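Local coordinates for sugar ABC transporter substrate-binding protein (PDB 5U2P) that probably captures a sugar or related small solute in the periplasm of Treponema pallidum for uptake by an ABC transporter, its natural ligand being unknown, at residues 297-305 with 366-375; 155-163 with 286-294. All coordinates share one frame; numbering follows the deposited sequence.

Both contacts reach the same mixed sheet in one lobe of this two-lobed binding protein, interaction 1 through two of its strands and interaction 2 through strand 285-288, on whose exit 155-163 packs; their centres are about 16 Å apart. Strand 138-145 joins them, pairing antiparallel with both 285-288 and 300-303, which follow each other in the chain. The contacts also touch directly: Leu300 CD2 packs 3.9 Å from Val289 CG2, and Gln297 NE2 lies 3.4 Å from Lys158 O as a packing contact. Interaction 1 is about 8 Å from the chain centre against about 20 Å for interaction 2, and the side chain of Ala375 lies about 4 Å from a bound 1,2-ethanediol, probably from the crystallisation liquor.

Interaction 1: 297-305 with 366-375; sequences QDVLTGSLE and HIEKGKVIQA
The side-chain amide of Gln374 bridges two successive residues beyond the end of strand 300-303. With CG anti to the backbone N (chi1 -180°), it reaches past Leu304: OE1 accepts from Leu304 N at 2.8 Å, while NE2 donates to the anti lone pair of Glu305 OE2 at 2.9 Å. The two bonds hold the amide at both ends, its plane turned 40° from the carboxylate. Ser303 OG accepts from Glu305 N, forming an ST turn in the same loop. Strands 300-303 and 372-374 pair in parallel: Leu300 N donates to Lys371 O, Ile373 N to Leu300 O, Gly302 N to Ile373 O and Ala375 N to Gly302 O. This adds 372-374 to the sheet of one lobe of the solute-binding protein, on the side of 300-303 away from strand 138-145. Leu300 and Val372 share one sheet face, where Leu300 CD1 lies 3.5 Å from His366 CB. Thr301 and Ile373 occupy the other, beside helix 191-214, and Thr301 OG1 bonds to Asp195 and Asn140. At the far end, His366 NE2 donates to Gln297 O at 2.9 Å from above the carbonyl plane. A Schellman motif at Gly370 turns the chain from helix 360-367 toward the strand.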
ATOM      1  N   GLN A 297       3.203   3.471 -16.359  1.00 53.80           N
ATOM      2  CA  GLN A 297       2.292   2.384 -16.730  1.00 60.78           C
ATOM      3  C   GLN A 297       2.821   1.008 -16.299  1.00 68.89           C
ATOM      4  O   GLN A 297       2.104   0.005 -16.379  1.00 45.16           O
ATOM      5  CB  GLN A 297       2.047   2.387 -18.245  1.00 74.90           C
ATOM      6  CG  GLN A 297       1.470   3.689 -18.798  1.00 75.10           C
ATOM      7  CD  GLN A 297       0.023   3.939 -18.380  1.00 80.61           C
ATOM      8  OE1 GLN A 297      -0.679   3.027 -17.933  1.00 69.89           O
ATOM      9  NE2 GLN A 297      -0.429   5.183 -18.532  1.00 69.71           N
ATOM     10  N   ASP A 298       4.069   0.965 -15.837  1.00 44.49           N
ATOM     11  CA  ASP A 298       4.722  -0.299 -15.524  1.00 40.38           C
ATOM     12  C   ASP A 298       4.192  -0.923 -14.234  1.00 40.63           C
ATOM     13  O   ASP A 298       3.962  -2.124 -14.181  1.00 32.02           O
ATOM     14  CB  ASP A 298       6.245  -0.110 -15.436  1.00 46.30           C
ATOM     15  CG  ASP A 298       6.684   0.758 -14.253  1.00 77.16           C
ATOM     16  OD1 ASP A 298       5.830   1.425 -13.629  1.00 81.50           O
ATOM     17  OD2 ASP A 298       7.902   0.788 -13.962  1.00 70.88           O
ATOM     18  N   VAL A 299       3.987  -0.108 -13.203  1.00 27.45           N
ATOM     19  CA  VAL A 299       3.645  -0.624 -11.880  1.00 21.19           C
ATOM     20  C   VAL A 299       2.768   0.372 -11.124  1.00 30.60           C
ATOM     21  O   VAL A 299       2.847   1.569 -11.360  1.00 31.36           O
ATOM     22  CB  VAL A 299       4.920  -0.939 -11.059  1.00 29.22           C
ATOM     23  CG1 VAL A 299       5.533   0.339 -10.459  1.00 37.55           C
ATOM     24  CG2 VAL A 299       4.639  -1.950  -9.999  1.00 54.50           C
ATOM     25  N   LEU A 300       1.920  -0.133 -10.240  1.00 24.68           N
ATOM     26  CA  LEU A 300       1.179   0.713  -9.309  1.00 21.65           C
ATOM     27  C   LEU A 300       1.991   0.813  -8.028  1.00 28.12           C
ATOM     28  O   LEU A 300       2.802  -0.069  -7.740  1.00 26.75           O
ATOM     29  CB  LEU A 300      -0.207   0.135  -9.008  1.00 22.36           C
ATOM     30  CG  LEU A 300      -1.183   0.042 -10.182  1.00 30.95           C
ATOM     31  CD1 LEU A 300      -2.412  -0.713  -9.789  1.00 26.25           C
ATOM     32  CD2 LEU A 300      -1.554   1.424 -10.670  1.00 48.18           C
ATOM     33  N   THR A 301       1.769   1.867  -7.248  1.00 22.67           N
ATOM     34  CA  THR A 301       2.253   1.896  -5.871  1.00 20.22           C
ATOM     35  C   THR A 301       1.097   1.876  -4.876  1.00 21.40           C
ATOM     36  O   THR A 301      -0.062   2.140  -5.226  1.00 20.33           O
ATOM     37  CB  THR A 301       3.143   3.136  -5.570  1.00 22.36           C
ATOM     38  OG1 THR A 301       2.323   4.296  -5.365  1.00 22.81           O
ATOM     39  CG2 THR A 301       4.153   3.375  -6.698  1.00 20.87           C
ATOM     40  N   GLY A 302       1.419   1.532  -3.632  1.00 19.07           N
ATOM     41  CA  GLY A 302       0.440   1.522  -2.558  1.00 20.17           C
ATOM     42  C   GLY A 302       1.072   1.154  -1.241  1.00 21.35           C
ATOM     43  O   GLY A 302       2.294   1.227  -1.078  1.00 20.41           O
ATOM     44  N   SER A 303       0.231   0.770  -0.294  1.00 19.74           N
ATOM     45  CA  SER A 303       0.689   0.198   0.944  1.00 17.05           C
ATOM     46  C   SER A 303       0.540  -1.310   0.921  1.00 17.92           C
ATOM     47  O   SER A 303      -0.567  -1.822   0.725  1.00 20.17           O
ATOM     48  CB  SER A 303      -0.077   0.718   2.139  1.00 21.22           C
ATOM     49  OG  SER A 303       0.383   0.014   3.285  1.00 24.12           O
ATOM     50  N   LEU A 304       1.658  -1.991   1.125  1.00 17.99           N
ATOM     51  CA  LEU A 304       1.697  -3.451   1.256  1.00 18.12           C
ATOM     52  C   LEU A 304       1.925  -3.846   2.714  1.00 22.24           C
ATOM     53  O   LEU A 304       2.354  -4.969   3.011  1.00 21.10           O
ATOM     54  CB  LEU A 304       2.776  -4.036   0.332  1.00 20.68           C
ATOM     55  CG  LEU A 304       2.714  -3.597  -1.143  1.00 21.81           C
ATOM     56  CD1 LEU A 304       3.822  -4.240  -1.988  1.00 23.53           C
ATOM     57  CD2 LEU A 304       1.341  -3.902  -1.748  1.00 20.68           C
ATOM     58  N   GLU A 305       1.592  -2.935   3.621  1.00 23.12           N
ATOM     59  CA  GLU A 305       1.730  -3.169   5.051  1.00 20.28           C
ATOM     60  C   GLU A 305       0.567  -4.013   5.554  1.00 21.12           C
ATOM     61  O   GLU A 305      -0.262  -3.547   6.329  1.00 25.48           O
ATOM     62  CB  GLU A 305       1.799  -1.841   5.811  1.00 18.75           C
ATOM     63  CG  GLU A 305       3.033  -0.974   5.430  1.00 24.46           C
ATOM     64  CD  GLU A 305       4.276  -1.321   6.210  1.00 31.86           C
ATOM     65  OE1 GLU A 305       4.143  -1.944   7.286  1.00 32.69           O
ATOM     66  OE2 GLU A 305       5.390  -0.989   5.742  1.00 24.75           O
ATOM     67  N   HIS A 366      -2.909  -4.715 -13.441  1.00 29.77           N
ATOM     68  CA  HIS A 366      -1.770  -4.605 -12.546  1.00 27.06           C
ATOM     69  C   HIS A 366      -1.875  -5.502 -11.318  1.00 23.17           C
ATOM     70  O   HIS A 366      -0.968  -6.299 -11.068  1.00 28.23           O
ATOM     71  CB  HIS A 366      -1.586  -3.147 -12.119  1.00 28.03           C
ATOM     72  CG  HIS A 366      -1.075  -2.261 -13.212  1.00 32.66           C
ATOM     73  ND1 HIS A 366      -1.887  -1.764 -14.211  1.00 32.87           N
ATOM     74  CD2 HIS A 366       0.164  -1.776 -13.459  1.00 30.62           C
ATOM     75  CE1 HIS A 366      -1.168  -1.015 -15.028  1.00 40.20           C
ATOM     76  NE2 HIS A 366       0.078  -0.999 -14.589  1.00 35.67           N
ATOM     77  N   ILE A 367      -2.955  -5.396 -10.555  1.00 28.52           N
ATOM     78  CA  ILE A 367      -2.970  -6.058  -9.250  1.00 25.52           C
ATOM     79  C   ILE A 367      -2.912  -7.579  -9.432  1.00 29.93           C
ATOM     80  O   ILE A 367      -2.122  -8.256  -8.776  1.00 28.49           O
ATOM     81  CB  ILE A 367      -4.202  -5.642  -8.405  1.00 26.97           C
ATOM     82  CG1 ILE A 367      -4.183  -4.124  -8.154  1.00 28.76           C
ATOM     83  CG2 ILE A 367      -4.203  -6.403  -7.077  1.00 31.33           C
ATOM     84  CD1 ILE A 367      -5.502  -3.534  -7.605  1.00 29.61           C
ATOM     85  N   GLU A 368      -3.702  -8.115 -10.354  1.00 27.11           N
ATOM     86  CA  GLU A 368      -3.730  -9.564 -10.558  1.00 33.91           C
ATOM     87  C   GLU A 368      -2.390 -10.113 -11.051  1.00 40.65           C
ATOM     88  O   GLU A 368      -2.090 -11.294 -10.870  1.00 35.40           O
ATOM     89  CB  GLU A 368      -4.837  -9.943 -11.541  1.00 38.65           C
ATOM     90  CG  GLU A 368      -5.908 -10.804 -10.921  1.00 48.64           C
ATOM     91  CD  GLU A 368      -7.033 -11.136 -11.886  1.00 62.59           C
ATOM     92  OE1 GLU A 368      -6.989 -10.679 -13.050  1.00 51.17           O
ATOM     93  OE2 GLU A 368      -7.962 -11.859 -11.471  1.00 67.92           O
ATOM     94  N   LYS A 369      -1.587  -9.240 -11.651  1.00 36.98           N
ATOM     95  CA  LYS A 369      -0.296  -9.613 -12.210  1.00 28.82           C
ATOM     96  C   LYS A 369       0.846  -9.281 -11.271  1.00 27.92           C
ATOM     97  O   LYS A 369       2.016  -9.458 -11.614  1.00 30.49           O
ATOM     98  CB  LYS A 369      -0.072  -8.904 -13.546  1.00 43.07           C
ATOM     99  CG  LYS A 369      -1.222  -9.077 -14.534  1.00 41.52           C
ATOM    100  CD  LYS A 369      -0.878  -8.534 -15.911  1.00 48.86           C
ATOM    101  CE  LYS A 369      -2.014  -8.748 -16.892  1.00 50.64           C
ATOM    102  NZ  LYS A 369      -1.630  -8.335 -18.269  1.00 62.87           N
ATOM    103  N   GLY A 370       0.513  -8.781 -10.087  1.00 25.60           N
ATOM    104  CA  GLY A 370       1.525  -8.469  -9.095  1.00 24.54           C
ATOM    105  C   GLY A 370       2.353  -7.230  -9.383  1.00 23.83           C
ATOM    106  O   GLY A 370       3.404  -7.031  -8.756  1.00 26.59           O
ATOM    107  N   LYS A 371       1.852  -6.382 -10.287  1.00 25.76           N
ATOM    108  CA  LYS A 371       2.535  -5.159 -10.688  1.00 28.99           C
ATOM    109  C   LYS A 371       2.242  -4.033  -9.704  1.00 26.10           C
ATOM    110  O   LYS A 371       1.647  -3.020 -10.069  1.00 28.90           O
ATOM    111  CB  LYS A 371       2.113  -4.750 -12.105  1.00 29.30           C
ATOM    112  CG  LYS A 371       2.611  -5.683 -13.213  1.00 44.96           C
ATOM    113  CD  LYS A 371       1.973  -5.299 -14.551  1.00 39.83           C
ATOM    114  CE  LYS A 371       2.624  -6.003 -15.724  1.00 51.05           C
ATOM    115  NZ  LYS A 371       2.536  -7.469 -15.586  1.00 71.44           N
ATOM    116  N   VAL A 372       2.678  -4.220  -8.463  1.00 24.56           N
ATOM    117  CA  VAL A 372       2.469  -3.245  -7.384  1.00 24.29           C
ATOM    118  C   VAL A 372       3.688  -3.272  -6.462  1.00 22.38           C
ATOM    119  O   VAL A 372       4.138  -4.354  -6.082  1.00 23.87           O
ATOM    120  CB  VAL A 372       1.199  -3.557  -6.533  1.00 23.44           C
ATOM    121  CG1 VAL A 372       0.939  -2.439  -5.523  1.00 21.34           C
ATOM    122  CG2 VAL A 372      -0.026  -3.829  -7.415  1.00 25.53           C
ATOM    123  N   ILE A 373       4.207  -2.103  -6.098  1.00 19.60           N
ATOM    124  CA  ILE A 373       5.284  -1.979  -5.136  1.00 18.67           C
ATOM    125  C   ILE A 373       4.913  -0.983  -4.071  1.00 21.38           C
ATOM    126  O   ILE A 373       4.019  -0.160  -4.269  1.00 23.85           O
ATOM    127  CB  ILE A 373       6.608  -1.575  -5.809  1.00 30.39           C
ATOM    128  CG1 ILE A 373       6.477  -0.234  -6.550  1.00 28.59           C
ATOM    129  CG2 ILE A 373       7.006  -2.675  -6.753  1.00 23.88           C
ATOM    130  CD1 ILE A 373       7.837   0.262  -7.152  1.00 31.49           C
ATOM    131  N   GLN A 374       5.551  -1.086  -2.915  1.00 21.38           N
ATOM    132  CA  GLN A 374       5.195  -0.211  -1.807  1.00 19.09           C
ATOM    133  C   GLN A 374       5.755   1.207  -1.963  1.00 22.84           C
ATOM    134  O   GLN A 374       6.982   1.417  -2.087  1.00 21.53           O
ATOM    135  CB  GLN A 374       5.664  -0.799  -0.479  1.00 18.77           C
ATOM    136  CG  GLN A 374       5.292   0.106   0.695  1.00 17.60           C
ATOM    137  CD  GLN A 374       5.084  -0.623   1.993  1.00 22.30           C
ATOM    138  OE1 GLN A 374       4.220  -1.501   2.099  1.00 23.12           O
ATOM    139  NE2 GLN A 374       5.865  -0.249   3.003  1.00 21.91           N
ATOM    140  N   ALA A 375       4.846   2.179  -1.933  1.00 19.46           N
ATOM    141  CA  ALA A 375       5.208   3.585  -1.951  1.00 17.54           C
ATOM    142  C   ALA A 375       6.003   3.972  -0.716  1.00 22.02           C
ATOM    143  O   ALA A 375       5.723   3.511   0.390  1.00 19.16           O
ATOM    144  CB  ALA A 375       3.953   4.468  -2.057  1.00 25.04           C
TER

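Interaction 2: 155-163 with 286-294; sequences SEPKSWNEL and GACVLPITE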
ATOM      1  N   SER A 155     -10.687  13.117 -22.065  1.00 43.69           N
ATOM      2  CA  SER A 155     -10.414  11.692 -22.186  1.00 58.51           C
ATOM      3  C   SER A 155      -9.505  11.242 -21.049  1.00 52.41           C
ATOM      4  O   SER A 155      -8.784  12.051 -20.476  1.00 37.31           O
ATOM      5  CB  SER A 155      -9.772  11.387 -23.541  1.00 64.89           C
ATOM      6  OG  SER A 155     -10.585  11.865 -24.601  1.00 78.57           O
ATOM      7  N   GLU A 156      -9.549   9.956 -20.720  1.00 42.72           N
ATOM      8  CA  GLU A 156      -8.682   9.403 -19.685  1.00 39.30           C
ATOM      9  C   GLU A 156      -7.218   9.673 -20.045  1.00 49.33           C
ATOM     10  O   GLU A 156      -6.755   9.240 -21.101  1.00 41.93           O
ATOM     11  CB  GLU A 156      -8.931   7.903 -19.525  1.00 44.74           C
ATOM     12  CG  GLU A 156      -8.086   7.264 -18.453  1.00 35.41           C
ATOM     13  CD  GLU A 156      -8.347   5.790 -18.302  1.00 42.71           C
ATOM     14  OE1 GLU A 156      -9.387   5.425 -17.719  1.00 38.05           O
ATOM     15  OE2 GLU A 156      -7.502   4.997 -18.760  1.00 38.69           O
ATOM     16  N   PRO A 157      -6.485  10.402 -19.182  1.00 35.75           N
ATOM     17  CA  PRO A 157      -5.107  10.746 -19.551  1.00 27.29           C
ATOM     18  C   PRO A 157      -4.205   9.528 -19.539  1.00 40.79           C
ATOM     19  O   PRO A 157      -4.157   8.827 -18.523  1.00 42.41           O
ATOM     20  CB  PRO A 157      -4.685  11.748 -18.473  1.00 43.45           C
ATOM     21  CG  PRO A 157      -5.545  11.425 -17.306  1.00 37.05           C
ATOM     22  CD  PRO A 157      -6.859  10.970 -17.876  1.00 40.65           C
ATOM     23  N   LYS A 158      -3.506   9.275 -20.643  1.00 29.35           N
ATOM     24  CA  LYS A 158      -2.659   8.096 -20.726  1.00 27.60           C
ATOM     25  C   LYS A 158      -1.176   8.462 -20.770  1.00 47.04           C
ATOM     26  O   LYS A 158      -0.322   7.605 -20.951  1.00 38.50           O
ATOM     27  CB  LYS A 158      -3.048   7.253 -21.944  1.00 42.88           C
ATOM     28  CG  LYS A 158      -4.542   6.928 -21.966  1.00 46.65           C
ATOM     29  CD  LYS A 158      -4.842   5.607 -22.640  1.00 65.18           C
ATOM     30  CE  LYS A 158      -6.301   5.224 -22.432  1.00 79.03           C
ATOM     31  NZ  LYS A 158      -6.627   3.889 -23.000  1.00 77.88           N
ATOM     32  N   SER A 159      -0.887   9.741 -20.568  1.00 31.12           N
ATOM     33  CA  SER A 159       0.480  10.250 -20.541  1.00 27.43           C
ATOM     34  C   SER A 159       0.519  11.537 -19.725  1.00 32.77           C
ATOM     35  O   SER A 159      -0.521  12.080 -19.375  1.00 30.89           O
ATOM     36  CB  SER A 159       0.981  10.546 -21.945  1.00 39.90           C
ATOM     37  OG  SER A 159       0.290  11.677 -22.444  1.00 39.65           O
ATOM     38  N   TRP A 160       1.720  12.025 -19.454  1.00 30.69           N
ATOM     39  CA  TRP A 160       1.915  13.266 -18.705  1.00 36.19           C
ATOM     40  C   TRP A 160       1.321  14.484 -19.397  1.00 45.92           C
ATOM     41  O   TRP A 160       0.743  15.348 -18.741  1.00 36.85           O
ATOM     42  CB  TRP A 160       3.413  13.487 -18.467  1.00 37.41           C
ATOM     43  CG  TRP A 160       3.796  14.872 -17.989  1.00 51.85           C
ATOM     44  CD1 TRP A 160       4.430  15.843 -18.716  1.00 65.42           C
ATOM     45  CD2 TRP A 160       3.588  15.428 -16.679  1.00 33.11           C
ATOM     46  NE1 TRP A 160       4.627  16.964 -17.943  1.00 45.73           N
ATOM     47  CE2 TRP A 160       4.120  16.736 -16.690  1.00 54.62           C
ATOM     48  CE3 TRP A 160       3.007  14.949 -15.504  1.00 38.92           C
ATOM     49  CZ2 TRP A 160       4.079  17.570 -15.571  1.00 50.22           C
ATOM     50  CZ3 TRP A 160       2.972  15.778 -14.393  1.00 42.11           C
ATOM     51  CH2 TRP A 160       3.503  17.070 -14.436  1.00 42.52           C
ATOM     52  N   ASN A 161       1.481  14.574 -20.713  1.00 32.10           N
ATOM     53  CA  ASN A 161       0.926  15.699 -21.445  1.00 29.30           C
ATOM     54  C   ASN A 161      -0.585  15.624 -21.514  1.00 34.69           C
ATOM     55  O   ASN A 161      -1.255  16.649 -21.529  1.00 35.07           O
ATOM     56  CB  ASN A 161       1.514  15.773 -22.854  1.00 46.01           C
ATOM     57  CG  ASN A 161       2.956  16.204 -22.847  1.00 58.19           C
ATOM     58  OD1 ASN A 161       3.364  17.026 -22.028  1.00 65.50           O
ATOM     59  ND2 ASN A 161       3.746  15.639 -23.750  1.00 54.85           N
ATOM     60  N   GLU A 162      -1.128  14.412 -21.540  1.00 27.75           N
ATOM     61  CA  GLU A 162      -2.574  14.261 -21.533  1.00 39.33           C
ATOM     62  C   GLU A 162      -3.139  14.673 -20.169  1.00 40.79           C
ATOM     63  O   GLU A 162      -4.236  15.237 -20.091  1.00 32.45           O
ATOM     64  CB  GLU A 162      -2.970  12.825 -21.894  1.00 51.41           C
ATOM     65  CG  GLU A 162      -2.848  12.557 -23.399  1.00 61.28           C
ATOM     66  CD  GLU A 162      -3.292  11.169 -23.821  1.00 59.80           C
ATOM     67  OE1 GLU A 162      -3.999  10.490 -23.050  1.00 44.26           O
ATOM     68  OE2 GLU A 162      -2.938  10.758 -24.945  1.00 80.10           O
ATOM     69  N   LEU A 163      -2.392  14.405 -19.102  1.00 39.15           N
ATOM     70  CA  LEU A 163      -2.794  14.854 -17.767  1.00 33.26           C
ATOM     71  C   LEU A 163      -2.821  16.377 -17.715  1.00 38.61           C
ATOM     72  O   LEU A 163      -3.785  16.962 -17.246  1.00 31.46           O
ATOM     73  CB  LEU A 163      -1.860  14.328 -16.689  1.00 27.20           C
ATOM     74  CG  LEU A 163      -2.108  14.855 -15.272  1.00 27.74           C
ATOM     75  CD1 LEU A 163      -3.455  14.398 -14.764  1.00 30.67           C
ATOM     76  CD2 LEU A 163      -1.000  14.384 -14.342  1.00 30.72           C
ATOM     77  N   GLY A 286     -13.992   6.517 -12.556  1.00 34.47           N
ATOM     78  CA  GLY A 286     -12.971   5.752 -13.244  1.00 41.23           C
ATOM     79  C   GLY A 286     -11.674   5.805 -12.466  1.00 36.05           C
ATOM     80  O   GLY A 286     -11.520   6.652 -11.580  1.00 25.18           O
ATOM     81  N   ALA A 287     -10.758   4.891 -12.777  1.00 28.22           N
ATOM     82  CA  ALA A 287      -9.447   4.835 -12.122  1.00 28.60           C
ATOM     83  C   ALA A 287      -8.361   4.397 -13.093  1.00 28.18           C
ATOM     84  O   ALA A 287      -8.464   3.345 -13.730  1.00 37.70           O
ATOM     85  CB  ALA A 287      -9.479   3.889 -10.942  1.00 28.31           C
ATOM     86  N   CYS A 288      -7.289   5.170 -13.162  1.00 24.84           N
ATOM     87  CA  CYS A 288      -6.189   4.862 -14.064  1.00 25.80           C
ATOM     88  C   CYS A 288      -4.858   5.205 -13.427  1.00 29.02           C
ATOM     89  O   CYS A 288      -4.797   5.802 -12.349  1.00 23.97           O
ATOM     90  CB  CYS A 288      -6.351   5.630 -15.374  1.00 27.87           C
ATOM     91  SG  CYS A 288      -6.303   7.423 -15.163  1.00 27.75           S
ATOM     92  N   VAL A 289      -3.789   4.802 -14.100  1.00 24.63           N
ATOM     93  CA  VAL A 289      -2.440   5.138 -13.678  1.00 26.16           C
ATOM     94  C   VAL A 289      -2.235   6.637 -13.710  1.00 38.75           C
ATOM     95  O   VAL A 289      -2.712   7.310 -14.623  1.00 29.78           O
ATOM     96  CB  VAL A 289      -1.407   4.450 -14.580  1.00 47.53           C
ATOM     97  CG1 VAL A 289      -0.029   5.092 -14.452  1.00 45.85           C
ATOM     98  CG2 VAL A 289      -1.357   2.976 -14.234  1.00 34.35           C
ATOM     99  N   LEU A 290      -1.528   7.170 -12.718  1.00 33.39           N
ATOM    100  CA  LEU A 290      -1.157   8.584 -12.766  1.00 42.27           C
ATOM    101  C   LEU A 290       0.093   8.751 -13.620  1.00 27.02           C
ATOM    102  O   LEU A 290       1.182   8.340 -13.203  1.00 30.41           O
ATOM    103  CB  LEU A 290      -0.913   9.142 -11.366  1.00 34.48           C
ATOM    104  CG  LEU A 290      -0.513  10.625 -11.311  1.00 37.47           C
ATOM    105  CD1 LEU A 290      -1.713  11.562 -11.466  1.00 37.32           C
ATOM    106  CD2 LEU A 290       0.200  10.880 -10.024  1.00 34.23           C
ATOM    107  N   PRO A 291      -0.043   9.355 -14.821  1.00 35.30           N
ATOM    108  CA  PRO A 291       1.145   9.404 -15.686  1.00 47.88           C
ATOM    109  C   PRO A 291       2.112  10.527 -15.310  1.00 52.74           C
ATOM    110  O   PRO A 291       2.136  11.574 -15.963  1.00 52.06           O
ATOM    111  CB  PRO A 291       0.547   9.630 -17.072  1.00 39.19           C
ATOM    112  CG  PRO A 291      -0.689  10.435 -16.809  1.00 51.24           C
ATOM    113  CD  PRO A 291      -1.222   9.958 -15.476  1.00 45.96           C
ATOM    114  N   ILE A 292       2.910  10.286 -14.275  1.00 41.88           N
ATOM    115  CA  ILE A 292       3.754  11.315 -13.671  1.00 53.41           C
ATOM    116  C   ILE A 292       5.225  10.963 -13.825  1.00 51.36           C
ATOM    117  O   ILE A 292       6.099  11.738 -13.438  1.00 54.18           O
ATOM    118  CB  ILE A 292       3.410  11.500 -12.169  1.00 44.34           C
ATOM    119  CG1 ILE A 292       4.011  12.802 -11.628  1.00 64.98           C
ATOM    120  CG2 ILE A 292       3.846  10.281 -11.362  1.00 62.80           C
ATOM    121  CD1 ILE A 292       3.530  13.161 -10.240  1.00 59.12           C
ATOM    122  N   THR A 293       5.487   9.780 -14.377  1.00 47.45           N
ATOM    123  CA  THR A 293       6.846   9.368 -14.733  1.00 66.91           C
ATOM    124  C   THR A 293       6.840   8.712 -16.104  1.00 47.13           C
ATOM    125  O   THR A 293       5.794   8.267 -16.575  1.00 53.71           O
ATOM    126  CB  THR A 293       7.450   8.377 -13.714  1.00 52.01           C
ATOM    127  OG1 THR A 293       6.771   7.113 -13.794  1.00 50.82           O
ATOM    128  CG2 THR A 293       7.341   8.921 -12.299  1.00 48.97           C
ATOM    129  N   GLU A 294       8.009   8.627 -16.731  1.00 53.03           N
ATOM    130  CA  GLU A 294       8.114   8.037 -18.059  1.00 53.85           C
ATOM    131  C   GLU A 294       7.621   6.586 -18.062  1.00 71.17           C
ATOM    132  O   GLU A 294       7.114   6.098 -19.070  1.00 76.78           O
ATOM    133  CB  GLU A 294       9.564   8.113 -18.570  1.00 64.42           C
ATOM    134  CG  GLU A 294      10.509   6.969 -18.139  1.00 81.96           C
ATOM    135  CD  GLU A 294      10.861   6.989 -16.656  1.00 94.88           C
ATOM    136  OE1 GLU A 294      10.705   8.049 -16.012  1.00 96.18           O
ATOM    137  OE2 GLU A 294      11.304   5.941 -16.136  1.00 94.20           O
TER
HETATM  138  O   HOH W   1      -3.052   6.767 -17.321  1.00 37.21           O
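The pyrrolidine ring of Pro291 is the main bump of this contact, fitting the hollow between the Ser159 backbone, where helix 160-172 begins, and Leu163, one turn into the helix. Its CG sits 3.1 Å from Ser159 O, and its CB lies against Ser159 CA and C; on the Leu163 side, CB of that residue is 4.1 Å from Pro291 CG. Pro291 is the centre of an inverse gamma turn, and its carbonyl oxygen meets the Trp160 ring at the edge, in plane, 3.5 Å from CE3. The same oxygen receives a CA-H...O contact from Trp160 CA, far from straight at 123° about the hydrogen. Because Trp160 CG is anti to the backbone N (chi1 167°), the indole extends alongside the turn, and CZ3 reaches Ile292 CG1. Helix 227-238 also packs on this indole, through Ala232, Glu235 and Leu236. The start of helix 160-172 rests on the chain leaving strand 285-288, within one lobe of the solute-binding fold. Ser159 is the N-cap, its OG accepting from Glu162 N, while Glu162 OE1 accepts from Lys158 N. Deeper in, Leu163 CD2 meets Leu290 CD1 at 4.1 Å, near Met265 and Phe267 of strand 263-267. At the strand end, the extended Glu156 chain runs over Cys288: CG lies 3.7 Å from SG and CD 3.5 Å from CB, while OE1 bonds to Tyr144 OH. No direct hydrogen bond joins the two segments; one water donates to both Pro157 O, at 2.6 Å, and Val289 O, at 2.8 Å, stitching the two backbones together.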